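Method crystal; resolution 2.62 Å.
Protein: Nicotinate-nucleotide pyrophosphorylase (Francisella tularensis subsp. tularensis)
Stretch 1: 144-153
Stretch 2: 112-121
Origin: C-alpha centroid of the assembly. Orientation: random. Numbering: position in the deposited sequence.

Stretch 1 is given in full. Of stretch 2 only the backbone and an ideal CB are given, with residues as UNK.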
# COMPACT_ATOMS: atom_id res chain seq x y z
N THR B 144 -6.82 -5.40 -1.75
CA THR B 144 -5.49 -5.29 -2.27
C THR B 144 -5.16 -3.83 -2.62
O THR B 144 -6.08 -3.01 -2.82
CB THR B 144 -5.45 -6.15 -3.53
OG1 THR B 144 -4.68 -7.33 -3.30
CG2 THR B 144 -4.91 -5.38 -4.72
N ILE B 145 -3.87 -3.48 -2.70
CA ILE B 145 -3.48 -2.18 -3.25
C ILE B 145 -3.65 -2.16 -4.77
O ILE B 145 -3.09 -3.00 -5.47
CB ILE B 145 -2.03 -1.80 -2.94
CG1 ILE B 145 -1.71 -2.08 -1.47
CG2 ILE B 145 -1.81 -0.31 -3.29
CD1 ILE B 145 -2.72 -1.46 -0.50
N PRO B 146 -4.42 -1.20 -5.29
CA PRO B 146 -4.70 -1.24 -6.72
C PRO B 146 -3.43 -1.40 -7.55
O PRO B 146 -2.43 -0.73 -7.28
CB PRO B 146 -5.37 0.10 -6.96
CG PRO B 146 -6.16 0.32 -5.69
CD PRO B 146 -5.22 -0.17 -4.61
N GLY B 147 -3.48 -2.29 -8.54
CA GLY B 147 -2.38 -2.52 -9.45
C GLY B 147 -1.41 -3.56 -8.93
O GLY B 147 -0.47 -3.94 -9.62
N PHE B 148 -1.63 -3.99 -7.70
CA PHE B 148 -0.73 -4.89 -7.00
C PHE B 148 -1.48 -6.13 -6.58
O PHE B 148 -1.17 -6.72 -5.55
CB PHE B 148 -0.16 -4.23 -5.74
CG PHE B 148 0.92 -3.23 -6.02
CD1 PHE B 148 2.25 -3.60 -5.88
CD2 PHE B 148 0.60 -1.94 -6.42
CE1 PHE B 148 3.28 -2.70 -6.15
CE2 PHE B 148 1.60 -1.01 -6.68
CZ PHE B 148 2.96 -1.39 -6.55
N ARG B 149 -2.48 -6.51 -7.38
CA ARG B 149 -3.26 -7.71 -7.09
C ARG B 149 -2.37 -8.94 -7.07
O ARG B 149 -2.26 -9.63 -6.06
CB ARG B 149 -4.37 -7.89 -8.12
CG ARG B 149 -4.93 -9.29 -8.19
CD ARG B 149 -5.89 -9.63 -7.06
NE ARG B 149 -7.12 -8.87 -7.20
CZ ARG B 149 -7.56 -8.03 -6.27
NH1 ARG B 149 -6.85 -7.88 -5.16
NH2 ARG B 149 -8.68 -7.36 -6.45
N LEU B 150 -1.71 -9.20 -8.20
CA LEU B 150 -0.85 -10.36 -8.32
C LEU B 150 0.40 -10.25 -7.43
O LEU B 150 0.81 -11.21 -6.78
CB LEU B 150 -0.50 -10.61 -9.79
CG LEU B 150 -1.66 -11.15 -10.63
CD1 LEU B 150 -1.26 -11.25 -12.10
CD2 LEU B 150 -2.16 -12.51 -10.12
N ALA B 151 0.99 -9.06 -7.41
CA ALA B 151 2.16 -8.79 -6.59
C ALA B 151 1.91 -9.15 -5.13
O ALA B 151 2.76 -9.77 -4.50
CB ALA B 151 2.58 -7.31 -6.72
N GLN B 152 0.74 -8.79 -4.61
CA GLN B 152 0.37 -9.14 -3.23
C GLN B 152 -0.05 -10.62 -3.02
O GLN B 152 0.18 -11.19 -1.96
CB GLN B 152 -0.68 -8.17 -2.68
CG GLN B 152 -0.15 -6.74 -2.50
CD GLN B 152 -0.86 -5.97 -1.39
OE1 GLN B 152 -0.34 -5.83 -0.27
NE2 GLN B 152 -2.05 -5.46 -1.70
N LYS B 153 -0.68 -11.22 -4.01
CA LYS B 153 -0.98 -12.65 -3.96
C LYS B 153 0.34 -13.41 -3.84
O LYS B 153 0.47 -14.37 -3.07
CB LYS B 153 -1.73 -13.07 -5.22
CG LYS B 153 -3.11 -12.44 -5.40
CD LYS B 153 -4.12 -13.07 -4.46
CE LYS B 153 -5.53 -12.55 -4.67
NZ LYS B 153 -6.47 -13.08 -3.63
N UNK B 112 11.71 0.59 -2.26
CA UNK B 112 10.26 0.78 -2.15
C UNK B 112 9.46 -0.46 -2.53
O UNK B 112 8.35 -0.67 -2.05
CB UNK B 112 9.82 1.95 -3.03
N UNK B 113 10.01 -1.28 -3.42
CA UNK B 113 9.35 -2.54 -3.74
C UNK B 113 9.61 -3.63 -2.70
O UNK B 113 8.69 -4.37 -2.32
CB UNK B 113 9.81 -3.03 -5.12
N UNK B 114 10.84 -3.72 -2.22
CA UNK B 114 11.14 -4.72 -1.21
C UNK B 114 10.41 -4.37 0.09
O UNK B 114 9.77 -5.23 0.68
CB UNK B 114 12.65 -4.82 -0.98
N UNK B 115 10.49 -3.11 0.51
CA UNK B 115 9.82 -2.65 1.73
C UNK B 115 8.40 -3.16 1.78
O UNK B 115 7.93 -3.65 2.80
CB UNK B 115 9.83 -1.12 1.82
N UNK B 116 7.73 -2.96 0.66
CA UNK B 116 6.31 -3.16 0.58
C UNK B 116 5.98 -4.64 0.57
O UNK B 116 5.28 -5.14 1.45
CB UNK B 116 5.74 -2.47 -0.66
N UNK B 117 6.51 -5.34 -0.43
CA UNK B 117 6.19 -6.74 -0.64
C UNK B 117 6.71 -7.61 0.49
O UNK B 117 6.04 -8.55 0.90
CB UNK B 117 6.76 -7.22 -1.98
N UNK B 118 7.89 -7.28 1.00
CA UNK B 118 8.42 -8.03 2.13
C UNK B 118 7.54 -7.70 3.32
O UNK B 118 7.36 -8.53 4.21
CB UNK B 118 9.89 -7.70 2.40
N UNK B 119 7.01 -6.49 3.33
CA UNK B 119 6.08 -6.11 4.36
C UNK B 119 4.90 -7.07 4.35
O UNK B 119 4.62 -7.76 5.34
CB UNK B 119 5.62 -4.66 4.17
N UNK B 120 4.22 -7.11 3.21
CA UNK B 120 3.11 -8.02 3.02
C UNK B 120 3.47 -9.45 3.37
O UNK B 120 2.69 -10.12 4.06
CB UNK B 120 2.62 -7.95 1.57
N UNK B 121 4.62 -9.94 2.92
CA UNK B 121 4.99 -11.33 3.20
C UNK B 121 5.18 -11.55 4.69
O UNK B 121 4.70 -12.54 5.25
CB UNK B 121 6.27 -11.71 2.45

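Stretch 2 is helical throughout, and its axis passes 10.1 Å from that of helix 149-153 at an angle of 54°, so side chains must bridge most of the gap. Position 112 lies beyond the reach of stretch 1, which sets no preference there; it is N112.

At position 113 CA-to-CB points sideways and nothing of stretch 1 lies near the ideal CB. A small residue would leave the F148 ring untouched, whereas a long apolar or aromatic one could reach its rim. The residue is F113, with chi1 in m; its CE2 meets CE1 of F148 at 4.0 Å, at the edge of the F148 ring.

Positions 114 and 115 are out of reach, and stretch 1 leaves their choice open; they are I114 and Q115.

Position 116 points toward stretch 1, yet its ideal CB has no neighbour within 5.5 Å. Ahead lies an apolar hollow bounded by the F148 ring and the I145 side chain, which calls for a long, flexible, uncharged chain; leucine or isoleucine would fill it less deeply. The residue is M116, present as selenomethionine. With all three chi angles in t, it extends straight into the hollow. Its CE sits over one face of F148, 3.9 Å from the ring centroid in a CH-pi contact and 3.6 Å from F148 CD1, while SE lies obliquely 4.1 Å from the same centroid. The methyl also packs against I145, with CE 3.8 Å from CG1, so a single chain end joins the turn from I145 to F148 to this helix.

Position 117 points sideways, its ideal CB 5.4 Å from A151 O, and its CA is 6.8 Å from the CA of Q152. The small side chain of A151 leaves room for a medium-sized apolar residue such as leucine or methionine. L117 (m, t) brings CD2 to 4.1 Å from A151 CB and 3.8 Å from A151 O.

Position 118 is out of reach; it is S118, whose OG is hydrogen-bonded elsewhere in the structure. At position 119 the constraint comes from its own helix: an ideal CB would stand 2.8 Å from the carbonyl O of 116, which favours glycine, and G119 is found.

Position 120 points toward stretch 1, with its ideal CB 4.1 Å from OE1 of Q152. A short polar side chain such as serine or threonine suits this amide end. T120, with chi1 in m, places OG1 2.9 Å from Q152 OE1.

Position 121 points sideways and makes no contact; it is A121.

Stretch 2 (112-121) NFIQMLSGTA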
# COMPACT_ATOMS: atom_id res chain seq x y z
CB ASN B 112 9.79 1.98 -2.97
CG ASN B 112 9.96 3.28 -2.23
OD1 ASN B 112 9.84 4.36 -2.81
ND2 ASN B 112 10.27 3.20 -0.94
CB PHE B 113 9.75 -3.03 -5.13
CG PHE B 113 8.94 -2.43 -6.24
CD1 PHE B 113 9.47 -1.41 -7.01
CD2 PHE B 113 7.67 -2.89 -6.52
CE1 PHE B 113 8.75 -0.87 -8.04
CE2 PHE B 113 6.95 -2.35 -7.57
CZ PHE B 113 7.48 -1.34 -8.32
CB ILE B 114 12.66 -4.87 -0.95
CG1 ILE B 114 13.44 -4.79 -2.26
CG2 ILE B 114 12.97 -6.18 -0.28
CD1 ILE B 114 12.88 -5.67 -3.33
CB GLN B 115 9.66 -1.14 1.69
CG GLN B 115 10.81 -0.35 2.16
CD GLN B 115 10.58 1.11 1.91
OE1 GLN B 115 9.51 1.51 1.42
NE2 GLN B 115 11.57 1.92 2.24
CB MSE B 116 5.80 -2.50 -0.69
CG MSE B 116 4.30 -2.47 -0.78
SE MSE B 116 3.76 -2.27 -2.62
CE MSE B 116 1.90 -2.79 -2.41
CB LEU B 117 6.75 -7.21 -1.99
CG LEU B 117 6.14 -6.42 -3.15
CD1 LEU B 117 6.83 -6.71 -4.47
CD2 LEU B 117 4.63 -6.66 -3.24
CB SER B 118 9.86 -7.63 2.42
OG SER B 118 10.69 -7.86 1.30
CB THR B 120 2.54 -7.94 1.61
OG1 THR B 120 1.87 -6.69 1.45
CG2 THR B 120 1.52 -9.08 1.38
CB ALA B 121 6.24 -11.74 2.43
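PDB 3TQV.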